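Local coordinates for RNA-binding protein RMD9, mitochondrial (Saccharomyces cerevisiae S288C, PDB 7A9X), which binds the dodecameric RNA element in the 3'-untranslated regions of yeast mitochondrial mRNAs and takes part in their processing or stability, at residues L251-I256 with H287-G292; Y351-N356 with G395-D400; L543-L548 with R563-C568. All blocks are in the same frame, centred on the assembly; numbering follows the deposited sequence.

Interaction 1 of 3, residues L251-I256 with H287-G292; sequences LIKVFI and HLSFIG
Ile256 sets its CD1 methyl on the ring of Phe290, with CD1 3.5 Å from the ring centroid and 6° off the ring normal, the geometry of a CH-pi contact over the centre of one face. The fold is the tandem stack of pentatricopeptide (PPR) helical hairpins: helix 245-257 opens the repeat assigned as PPR3 and helix 281-292 lies near the start of PPR4. Their short segments run nearly parallel, axes 9.9 Å apart at 11°. One turn earlier, Ile252 brings CG2 obliquely to the same ring, 3.9 Å from Phe290 CE2. Both isoleucine side chains cross the phenylalanine at about a right angle.

Beside the ring, the CB bond of Ser289 points toward helix 245-257, and its hydroxyl meets carbon there: Ile256 CD1 lies 3.5 Å from Ser289 OG, and Lys253 CG lies 3.8 Å from that oxygen.

In the next shell, Phe303 stacks with Phe290, Phe268 meets it edge-to-face and Leu265 touches it, which probably restricts the ring's rotation. An alanine in place of Phe290 would probably open a gap among these neighbours and leave Ile256 CD1 without the aromatic face beneath it. The serine hydroxyl, anti to its own backbone N (chi1 -175°), has its polar partner one turn on, where Ser289 OG is hydrogen-bonded to Asp293 OD2.

Interaction 2 of 3, residues Y351-N356 with G395-D400; sequences YGNTVN and GVKKID
Lys397 NZ is gripped by two oxygens of its own loop. It donates a hydrogen bond to Lys398 O at 2.6 Å, nearly along the C=O axis, and forms a salt bridge with Asp400 OD1 at 2.7 Å, meeting that oxygen on the anti side and 32° out of the carboxylate plane. The setting is the junction between neighbouring PPR hairpins, where the loop following the last helix of the repeat assigned as PPR5 passes the loop following PPR6. Asp400 is the N-cap of helix 401-410: OD2 makes a weak bond to Phe403 N, while OD1 is shared with Tyr393 OH. The carboxylate is thus tied to the lysine, a tyrosine and a helix start, surroundings that would probably stabilise its negative charge.

The lysine chain itself carries the contact with 351-356. CG sits between the backbone N and the carbonyl carbon (chi1 59°) and CD continues extended; the bend at chi3 (-70°) places CE, which also lies near Gly352 O. Lys397 CD comes 3.3 Å from Gly352 O, a van der Waals approach of carbon to oxygen, not a hydrogen bond. Gly352, with positive phi, follows the helix end and begins the corners of a type II' turn closed by Thr354 N to Tyr351 O at 3.0 Å. Tyr351 and Val355 each pack on an adenine base of the bound RNA. At the exposed side Asn353 crosses the lysine chain, placing OD1 3.5 Å from Lys397 CB; Val396 CG1 lies 4.2 Å from Gly352 CA.

Interaction 3 of 3, residues L543-L548 with R563-C568; sequences LYLKIL and RYTTGC. With nucleotides of chain B.
Tyr544 holds CG anti to its backbone N (chi1 167°), while Tyr564 holds CG anti to its carbonyl carbon (chi1 -72°), and the two side chains cross at about a right angle. The phenol of the first donates a hydrogen bond from Tyr544 OH to Tyr564 O at 2.5 Å, with the donor tilted 18° from the carbonyl plane. The same hydroxyl lies 3.1 Å from Tyr564 CB, at the edge of that ring. Leu548, one turn further along helix 540-551, adds apolar packing with CD1 4.1 Å from Tyr564 CB and slides past Thr565 in the opposite direction. The polar ends turn elsewhere: Thr565 OG1 bonds to Val561 O, and Tyr564 OH to Ser482 OG.

On the RNA side, Arg563 CG lies over one face of the Tyr564 ring. Its guanidinium carries U14 of chain B on one face, with C5 3.4 Å above the plane, while Arg563 NH1 reaches OP2 of this nucleotide at 2.8 Å and NH2 gives that oxygen a second bond. N3 of the same uridine donates a weak bond to Arg563 O at 2.7 Å. Gly567 CA lies 3.1 Å from its O2, where a side-chain carbon would clash. This is a uridine-binding site formed where helix 559-563 gives way to helix 566-571, beyond the last assigned PPR repeat, with helix 540-551 packed against the turn.

Interactions 1 and 3 are buried, whereas interaction 2 lies at the surface. The first two both join consecutive PPR repeats, but at different levels: interaction 1 matches helix against helix with carbon on an aromatic face, and interaction 2 brings together the loops that follow repeats, with a lysine held by its own loop and its methylenes reaching across. Interaction 3 lies past the assigned repeats and is the one whose segments share a hydrogen bond. Both interactions 2 and 3 reach the RNA, the former by packing on adenine, the latter by hydrogen bonds and stacking from Arg563. The centres of interactions 1 and 3 are about 49 Å apart, on opposite sides of the chain's centre.

Interaction 1 of 3, residues L251-I256 with H287-G292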
loop_
_atom_site.group_PDB
_atom_site.type_symbol
_atom_site.label_atom_id
_atom_site.label_comp_id
_atom_site.label_asym_id
_atom_site.label_seq_id
_atom_site.Cartn_x
_atom_site.Cartn_y
_atom_site.Cartn_z
ATOM N N LEU A 251 1.865 4.021 -24.730
ATOM C CA LEU A 251 1.037 3.525 -25.824
ATOM C C LEU A 251 0.756 2.033 -25.672
ATOM O O LEU A 251 -0.352 1.570 -25.973
ATOM C CB LEU A 251 1.712 3.815 -27.162
ATOM C CG LEU A 251 0.826 3.784 -28.408
ATOM C CD1 LEU A 251 -0.394 4.670 -28.219
ATOM C CD2 LEU A 251 1.619 4.221 -29.629
ATOM N N ILE A 252 1.740 1.266 -25.201
ATOM C CA ILE A 252 1.513 -0.150 -24.931
ATOM C C ILE A 252 0.461 -0.327 -23.842
ATOM O O ILE A 252 -0.441 -1.163 -23.963
ATOM C CB ILE A 252 2.836 -0.844 -24.557
ATOM C CG1 ILE A 252 3.769 -0.892 -25.765
ATOM C CG2 ILE A 252 2.580 -2.250 -24.026
ATOM C CD1 ILE A 252 5.206 -1.190 -25.409
ATOM N N LYS A 253 0.551 0.466 -22.770
ATOM C CA LYS A 253 -0.401 0.337 -21.671
ATOM C C LYS A 253 -1.822 0.640 -22.127
ATOM O O LYS A 253 -2.769 -0.046 -21.724
ATOM C CB LYS A 253 0.001 1.259 -20.518
ATOM C CG LYS A 253 1.290 0.857 -19.819
ATOM C CD LYS A 253 1.575 1.749 -18.619
ATOM C CE LYS A 253 2.823 1.296 -17.880
ATOM N NZ LYS A 253 3.049 2.065 -16.624
ATOM N N VAL A 254 -1.991 1.668 -22.964
ATOM C CA VAL A 254 -3.314 1.994 -23.490
ATOM C C VAL A 254 -3.882 0.809 -24.260
ATOM O O VAL A 254 -5.028 0.396 -24.048
ATOM C CB VAL A 254 -3.245 3.257 -24.369
ATOM C CG1 VAL A 254 -4.557 3.463 -25.113
ATOM C CG2 VAL A 254 -2.914 4.477 -23.527
ATOM N N PHE A 255 -3.077 0.235 -25.157
ATOM C CA PHE A 255 -3.538 -0.872 -25.986
ATOM C C PHE A 255 -3.780 -2.141 -25.180
ATOM O O PHE A 255 -4.593 -2.977 -25.592
ATOM C CB PHE A 255 -2.531 -1.126 -27.107
ATOM C CG PHE A 255 -2.575 -0.096 -28.198
ATOM C CD1 PHE A 255 -3.791 0.367 -28.673
ATOM C CD2 PHE A 255 -1.409 0.418 -28.742
ATOM C CE1 PHE A 255 -3.848 1.314 -29.675
ATOM C CE2 PHE A 255 -1.458 1.369 -29.746
ATOM C CZ PHE A 255 -2.680 1.818 -30.212
ATOM N N ILE A 256 -3.095 -2.306 -24.047
ATOM C CA ILE A 256 -3.384 -3.429 -23.159
ATOM C C ILE A 256 -4.762 -3.261 -22.532
ATOM O O ILE A 256 -5.574 -4.194 -22.515
ATOM C CB ILE A 256 -2.287 -3.559 -22.087
ATOM C CG1 ILE A 256 -0.985 -4.066 -22.710
ATOM C CG2 ILE A 256 -2.740 -4.480 -20.965
ATOM C CD1 ILE A 256 0.158 -4.184 -21.720
ATOM N N HIS A 287 6.077 -4.948 -19.238
ATOM C CA HIS A 287 5.950 -6.372 -18.938
ATOM C C HIS A 287 4.965 -6.602 -17.798
ATOM O O HIS A 287 4.044 -7.419 -17.915
ATOM C CB HIS A 287 7.320 -6.961 -18.602
ATOM C CG HIS A 287 7.338 -8.456 -18.511
ATOM N ND1 HIS A 287 8.244 -9.230 -19.204
ATOM C CD2 HIS A 287 6.576 -9.319 -17.797
ATOM C CE1 HIS A 287 8.032 -10.504 -18.930
ATOM N NE2 HIS A 287 7.025 -10.586 -18.080
ATOM N N LEU A 288 5.137 -5.877 -16.689
ATOM C CA LEU A 288 4.207 -6.010 -15.572
ATOM C C LEU A 288 2.796 -5.592 -15.965
ATOM O O LEU A 288 1.820 -6.134 -15.433
ATOM C CB LEU A 288 4.689 -5.187 -14.377
ATOM C CG LEU A 288 5.983 -5.652 -13.707
ATOM C CD1 LEU A 288 6.368 -4.706 -12.580
ATOM C CD2 LEU A 288 5.840 -7.075 -13.190
ATOM N N SER A 289 2.664 -4.637 -16.889
ATOM C CA SER A 289 1.338 -4.242 -17.353
ATOM C C SER A 289 0.631 -5.394 -18.061
ATOM O O SER A 289 -0.584 -5.568 -17.911
ATOM C CB SER A 289 1.444 -3.022 -18.269
ATOM O OG SER A 289 0.159 -2.551 -18.634
ATOM N N PHE A 290 1.375 -6.201 -18.828
ATOM C CA PHE A 290 0.767 -7.368 -19.462
ATOM C C PHE A 290 0.249 -8.359 -18.430
ATOM O O PHE A 290 -0.720 -9.081 -18.691
ATOM C CB PHE A 290 1.766 -8.065 -20.388
ATOM C CG PHE A 290 1.919 -7.410 -21.730
ATOM C CD1 PHE A 290 0.946 -7.562 -22.708
ATOM C CD2 PHE A 290 3.045 -6.658 -22.022
ATOM C CE1 PHE A 290 1.089 -6.965 -23.949
ATOM C CE2 PHE A 290 3.194 -6.058 -23.262
ATOM C CZ PHE A 290 2.215 -6.212 -24.226
ATOM N N ILE A 291 0.878 -8.409 -17.257
ATOM C CA ILE A 291 0.492 -9.376 -16.238
ATOM C C ILE A 291 -0.728 -8.891 -15.467
ATOM O O ILE A 291 -1.700 -9.633 -15.286
ATOM C CB ILE A 291 1.678 -9.651 -15.297
ATOM C CG1 ILE A 291 2.842 -10.256 -16.080
ATOM C CG2 ILE A 291 1.257 -10.555 -14.145
ATOM C CD1 ILE A 291 4.061 -10.519 -15.231
ATOM N N GLY A 292 -0.699 -7.644 -15.008
ATOM C CA GLY A 292 -1.724 -7.149 -14.110
ATOM C C GLY A 292 -2.863 -6.393 -14.764
ATOM O O GLY A 292 -3.887 -6.146 -14.119
#

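Interaction 2 of 3, residues Y351-N356 with G395-D400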
loop_
_atom_site.group_PDB
_atom_site.type_symbol
_atom_site.label_atom_id
_atom_site.label_comp_id
_atom_site.label_asym_id
_atom_site.label_seq_id
_atom_site.Cartn_x
_atom_site.Cartn_y
_atom_site.Cartn_z
ATOM N N TYR A 351 9.303 -15.747 -4.493
ATOM C CA TYR A 351 9.740 -14.817 -3.458
ATOM C C TYR A 351 10.691 -15.495 -2.479
ATOM O O TYR A 351 11.816 -15.027 -2.264
ATOM C CB TYR A 351 8.528 -14.239 -2.726
ATOM C CG TYR A 351 7.687 -13.296 -3.560
ATOM C CD1 TYR A 351 8.277 -12.402 -4.445
ATOM C CD2 TYR A 351 6.303 -13.302 -3.460
ATOM C CE1 TYR A 351 7.509 -11.540 -5.205
ATOM C CE2 TYR A 351 5.527 -12.445 -4.216
ATOM C CZ TYR A 351 6.134 -11.567 -5.086
ATOM O OH TYR A 351 5.361 -10.713 -5.838
ATOM N N GLY A 352 10.258 -16.602 -1.879
ATOM C CA GLY A 352 11.095 -17.285 -0.905
ATOM C C GLY A 352 11.428 -16.374 0.260
ATOM O O GLY A 352 10.543 -15.782 0.888
ATOM N N ASN A 353 12.724 -16.249 0.549
ATOM C CA ASN A 353 13.220 -15.358 1.591
ATOM C C ASN A 353 13.870 -14.107 1.017
ATOM O O ASN A 353 14.481 -13.339 1.766
ATOM C CB ASN A 353 14.216 -16.097 2.490
ATOM C CG ASN A 353 13.656 -17.390 3.047
ATOM O OD1 ASN A 353 13.002 -17.397 4.090
ATOM N ND2 ASN A 353 13.916 -18.495 2.358
ATOM N N THR A 354 13.754 -13.886 -0.294
ATOM C CA THR A 354 14.450 -12.783 -0.945
ATOM C C THR A 354 13.787 -11.439 -0.667
ATOM O O THR A 354 14.474 -10.410 -0.636
ATOM C CB THR A 354 14.522 -13.028 -2.457
ATOM O OG1 THR A 354 14.952 -14.372 -2.705
ATOM C CG2 THR A 354 15.504 -12.065 -3.118
ATOM N N VAL A 355 12.477 -11.423 -0.457
ATOM C CA VAL A 355 11.727 -10.189 -0.356
ATOM C C VAL A 355 11.396 -9.902 1.102
ATOM O O VAL A 355 11.558 -10.745 1.983
ATOM C CB VAL A 355 10.442 -10.228 -1.217
ATOM C CG1 VAL A 355 10.781 -10.542 -2.663
ATOM C CG2 VAL A 355 9.460 -11.244 -0.655
ATOM N N ASN A 356 10.911 -8.689 1.359
ATOM C CA ASN A 356 10.527 -8.300 2.699
ATOM C C ASN A 356 9.258 -9.039 3.124
ATOM O O ASN A 356 8.461 -9.461 2.281
ATOM C CB ASN A 356 10.302 -6.794 2.765
ATOM C CG ASN A 356 11.421 -6.009 2.101
ATOM O OD1 ASN A 356 12.480 -5.792 2.691
ATOM N ND2 ASN A 356 11.189 -5.580 0.866
ATOM N N GLY A 395 7.166 -25.531 3.479
ATOM C CA GLY A 395 8.203 -26.081 2.625
ATOM C C GLY A 395 8.991 -25.042 1.856
ATOM O O GLY A 395 10.086 -25.344 1.372
ATOM N N VAL A 396 8.462 -23.828 1.733
ATOM C CA VAL A 396 9.150 -22.768 1.005
ATOM C C VAL A 396 10.034 -21.942 1.930
ATOM O O VAL A 396 11.181 -21.640 1.593
ATOM C CB VAL A 396 8.119 -21.884 0.275
ATOM C CG1 VAL A 396 8.815 -20.759 -0.475
ATOM C CG2 VAL A 396 7.276 -22.726 -0.670
ATOM N N LYS A 397 9.525 -21.579 3.105
ATOM C CA LYS A 397 10.243 -20.700 4.016
ATOM C C LYS A 397 9.684 -20.888 5.417
ATOM O O LYS A 397 8.661 -21.548 5.617
ATOM C CB LYS A 397 10.123 -19.236 3.582
ATOM C CG LYS A 397 8.683 -18.745 3.505
ATOM C CD LYS A 397 8.599 -17.297 3.054
ATOM C CE LYS A 397 9.107 -16.340 4.123
ATOM N NZ LYS A 397 8.223 -16.308 5.321
ATOM N N LYS A 398 10.377 -20.299 6.390
ATOM C CA LYS A 398 9.824 -20.200 7.732
ATOM C C LYS A 398 8.593 -19.305 7.707
ATOM O O LYS A 398 8.576 -18.269 7.038
ATOM C CB LYS A 398 10.864 -19.646 8.707
ATOM C CG LYS A 398 11.965 -20.627 9.076
ATOM C CD LYS A 398 12.914 -20.034 10.109
ATOM C CE LYS A 398 13.999 -21.025 10.498
ATOM N NZ LYS A 398 14.908 -20.480 11.545
ATOM N N ILE A 399 7.553 -19.717 8.429
ATOM C CA ILE A 399 6.289 -18.994 8.379
ATOM C C ILE A 399 6.437 -17.658 9.092
ATOM O O ILE A 399 6.990 -17.577 10.196
ATOM C CB ILE A 399 5.157 -19.834 8.985
ATOM C CG1 ILE A 399 4.988 -21.137 8.201
ATOM C CG2 ILE A 399 3.855 -19.053 8.977
ATOM C CD1 ILE A 399 3.837 -21.992 8.677
ATOM N N ASP A 400 5.964 -16.600 8.447
ATOM C CA ASP A 400 5.900 -15.277 9.046
ATOM C C ASP A 400 4.547 -15.078 9.719
ATOM O O ASP A 400 3.569 -15.768 9.421
ATOM C CB ASP A 400 6.124 -14.204 7.984
ATOM C CG ASP A 400 5.382 -14.505 6.696
ATOM O OD1 ASP A 400 5.738 -15.493 6.020
ATOM O OD2 ASP A 400 4.427 -13.772 6.372
#

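Interaction 3 of 3, residues L543-L548 with R563-C568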
loop_
_atom_site.group_PDB
_atom_site.type_symbol
_atom_site.label_atom_id
_atom_site.label_comp_id
_atom_site.label_asym_id
_atom_site.label_seq_id
_atom_site.Cartn_x
_atom_site.Cartn_y
_atom_site.Cartn_z
ATOM N N LEU A 543 -18.736 -5.830 30.454
ATOM C CA LEU A 543 -17.296 -6.051 30.540
ATOM C C LEU A 543 -16.536 -5.046 29.683
ATOM O O LEU A 543 -15.464 -4.566 30.072
ATOM C CB LEU A 543 -16.959 -7.480 30.114
ATOM C CG LEU A 543 -15.473 -7.846 30.150
ATOM C CD1 LEU A 543 -14.951 -7.822 31.577
ATOM C CD2 LEU A 543 -15.235 -9.202 29.510
ATOM N N TYR A 544 -17.085 -4.711 28.515
ATOM C CA TYR A 544 -16.448 -3.748 27.624
ATOM C C TYR A 544 -16.345 -2.375 28.278
ATOM O O TYR A 544 -15.290 -1.731 28.236
ATOM C CB TYR A 544 -17.234 -3.677 26.315
ATOM C CG TYR A 544 -16.887 -2.513 25.417
ATOM C CD1 TYR A 544 -15.746 -2.535 24.625
ATOM C CD2 TYR A 544 -17.717 -1.403 25.344
ATOM C CE1 TYR A 544 -15.436 -1.476 23.796
ATOM C CE2 TYR A 544 -17.417 -0.341 24.517
ATOM C CZ TYR A 544 -16.276 -0.384 23.743
ATOM O OH TYR A 544 -15.971 0.671 22.918
ATOM N N LEU A 545 -17.435 -1.911 28.895
ATOM C CA LEU A 545 -17.414 -0.609 29.553
ATOM C C LEU A 545 -16.569 -0.630 30.819
ATOM O O LEU A 545 -16.047 0.412 31.232
ATOM C CB LEU A 545 -18.838 -0.160 29.873
ATOM C CG LEU A 545 -19.712 0.180 28.667
ATOM C CD1 LEU A 545 -21.146 0.415 29.105
ATOM C CD2 LEU A 545 -19.165 1.400 27.941
ATOM N N LYS A 546 -16.428 -1.797 31.448
ATOM C CA LYS A 546 -15.593 -1.892 32.639
ATOM C C LYS A 546 -14.116 -1.765 32.288
ATOM O O LYS A 546 -13.361 -1.087 32.993
ATOM C CB LYS A 546 -15.864 -3.211 33.360
ATOM C CG LYS A 546 -14.938 -3.477 34.531
ATOM C CD LYS A 546 -15.209 -4.839 35.138
ATOM C CE LYS A 546 -16.627 -4.929 35.669
ATOM N NZ LYS A 546 -16.880 -6.243 36.315
ATOM N N ILE A 547 -13.691 -2.402 31.196
ATOM C CA ILE A 547 -12.290 -2.334 30.795
ATOM C C ILE A 547 -11.944 -0.940 30.287
ATOM O O ILE A 547 -10.843 -0.433 30.534
ATOM C CB ILE A 547 -11.988 -3.414 29.741
ATOM C CG1 ILE A 547 -12.326 -4.800 30.294
ATOM C CG2 ILE A 547 -10.533 -3.356 29.329
ATOM C CD1 ILE A 547 -12.173 -5.910 29.287
ATOM N N LEU A 548 -12.873 -0.299 29.572
ATOM C CA LEU A 548 -12.640 1.062 29.101
ATOM C C LEU A 548 -12.361 2.003 30.265
ATOM O O LEU A 548 -11.375 2.749 30.253
ATOM C CB LEU A 548 -13.841 1.559 28.297
ATOM C CG LEU A 548 -14.013 1.075 26.860
ATOM C CD1 LEU A 548 -15.182 1.803 26.222
ATOM C CD2 LEU A 548 -12.739 1.292 26.061
ATOM N N ARG A 563 -14.867 8.280 21.699
ATOM C CA ARG A 563 -14.871 7.530 20.448
ATOM C C ARG A 563 -15.460 6.136 20.639
ATOM O O ARG A 563 -16.261 5.667 19.822
ATOM C CB ARG A 563 -13.447 7.447 19.894
ATOM C CG ARG A 563 -13.253 6.447 18.767
ATOM C CD ARG A 563 -11.783 6.344 18.387
ATOM N NE ARG A 563 -11.547 5.293 17.401
ATOM C CZ ARG A 563 -11.401 5.509 16.097
ATOM N NH1 ARG A 563 -11.192 4.490 15.275
ATOM N NH2 ARG A 563 -11.460 6.743 15.615
ATOM N N TYR A 564 -15.075 5.459 21.721
ATOM C CA TYR A 564 -15.491 4.086 21.971
ATOM C C TYR A 564 -16.653 3.997 22.954
ATOM O O TYR A 564 -16.839 2.963 23.602
ATOM C CB TYR A 564 -14.302 3.265 22.463
ATOM C CG TYR A 564 -13.297 2.986 21.371
ATOM C CD1 TYR A 564 -13.514 1.970 20.447
ATOM C CD2 TYR A 564 -12.137 3.745 21.256
ATOM C CE1 TYR A 564 -12.600 1.715 19.443
ATOM C CE2 TYR A 564 -11.218 3.495 20.258
ATOM C CZ TYR A 564 -11.454 2.480 19.353
ATOM O OH TYR A 564 -10.544 2.225 18.353
ATOM N N THR A 565 -17.446 5.061 23.066
ATOM C CA THR A 565 -18.614 5.063 23.940
ATOM C C THR A 565 -19.757 5.809 23.263
ATOM O O THR A 565 -20.651 5.188 22.679
ATOM C CB THR A 565 -18.277 5.691 25.299
ATOM O OG1 THR A 565 -17.239 4.932 25.931
ATOM C CG2 THR A 565 -19.486 5.726 26.213
ATOM N N THR A 566 -19.729 7.141 23.323
ATOM C CA THR A 566 -20.786 7.922 22.690
ATOM C C THR A 566 -20.705 7.832 21.171
ATOM O O THR A 566 -21.727 7.647 20.500
ATOM C CB THR A 566 -20.707 9.376 23.152
ATOM O OG1 THR A 566 -20.722 9.418 24.585
ATOM C CG2 THR A 566 -21.887 10.177 22.613
ATOM N N GLY A 567 -19.499 7.949 20.610
ATOM C CA GLY A 567 -19.348 7.831 19.171
ATOM C C GLY A 567 -19.606 6.431 18.655
ATOM O O GLY A 567 -20.153 6.263 17.561
ATOM N N CYS A 568 -19.221 5.411 19.425
ATOM C CA CYS A 568 -19.492 4.037 19.016
ATOM C C CYS A 568 -20.984 3.729 19.063
ATOM O O CYS A 568 -21.469 2.897 18.287
ATOM C CB CYS A 568 -18.714 3.062 19.901
ATOM S SG CYS A 568 -18.903 1.311 19.466
ATOM P P U B 14 -12.092 6.459 11.686
ATOM O OP1 U B 14 -11.252 7.328 10.827
ATOM O OP2 U B 14 -11.437 5.527 12.638
ATOM O "O5'" U B 14 -13.093 7.393 12.505
ATOM C "C5'" U B 14 -13.939 8.324 11.836
ATOM C "C4'" U B 14 -14.906 8.998 12.782
ATOM O "O4'" U B 14 -15.685 7.982 13.474
ATOM C "C3'" U B 14 -14.271 9.866 13.869
ATOM O "O3'" U B 14 -15.110 10.991 14.132
ATOM C "C2'" U B 14 -14.264 8.937 15.080
ATOM O "O2'" U B 14 -14.249 9.596 16.329
ATOM C "C1'" U B 14 -15.553 8.148 14.873
ATOM N N1 U B 14 -15.532 6.815 15.494
ATOM C C2 U B 14 -16.328 6.601 16.601
ATOM O O2 U B 14 -17.047 7.464 17.072
ATOM N N3 U B 14 -16.251 5.337 17.132
ATOM C C4 U B 14 -15.475 4.291 16.678
ATOM O O4 U B 14 -15.510 3.208 17.264
ATOM C C5 U B 14 -14.678 4.596 15.529
ATOM C C6 U B 14 -14.733 5.817 14.991
ATOM P P U B 13 -12.080 1.241 13.497
ATOM O OP1 U B 13 -12.167 1.617 14.930
ATOM O OP2 U B 13 -12.617 -0.070 13.049
ATOM O "O5'" U B 13 -12.795 2.373 12.637
ATOM C "C5'" U B 13 -12.659 2.422 11.225
ATOM C "C4'" U B 13 -13.741 3.267 10.606
ATOM O "O4'" U B 13 -15.022 2.604 10.767
ATOM C "C3'" U B 13 -13.939 4.637 11.240
ATOM O "O3'" U B 13 -13.051 5.609 10.715
ATOM C "C2'" U B 13 -15.404 4.941 10.955
ATOM O "O2'" U B 13 -15.565 5.433 9.633
ATOM C "C1'" U B 13 -16.033 3.549 11.032
ATOM N N1 U B 13 -16.612 3.249 12.363
ATOM C C2 U B 13 -17.742 3.931 12.781
ATOM O O2 U B 13 -18.294 4.795 12.119
ATOM N N3 U B 13 -18.204 3.570 14.023
ATOM C C4 U B 13 -17.678 2.614 14.870
ATOM O O4 U B 13 -18.212 2.404 15.961
ATOM C C5 U B 13 -16.520 1.947 14.364
ATOM C C6 U B 13 -16.044 2.279 13.159
#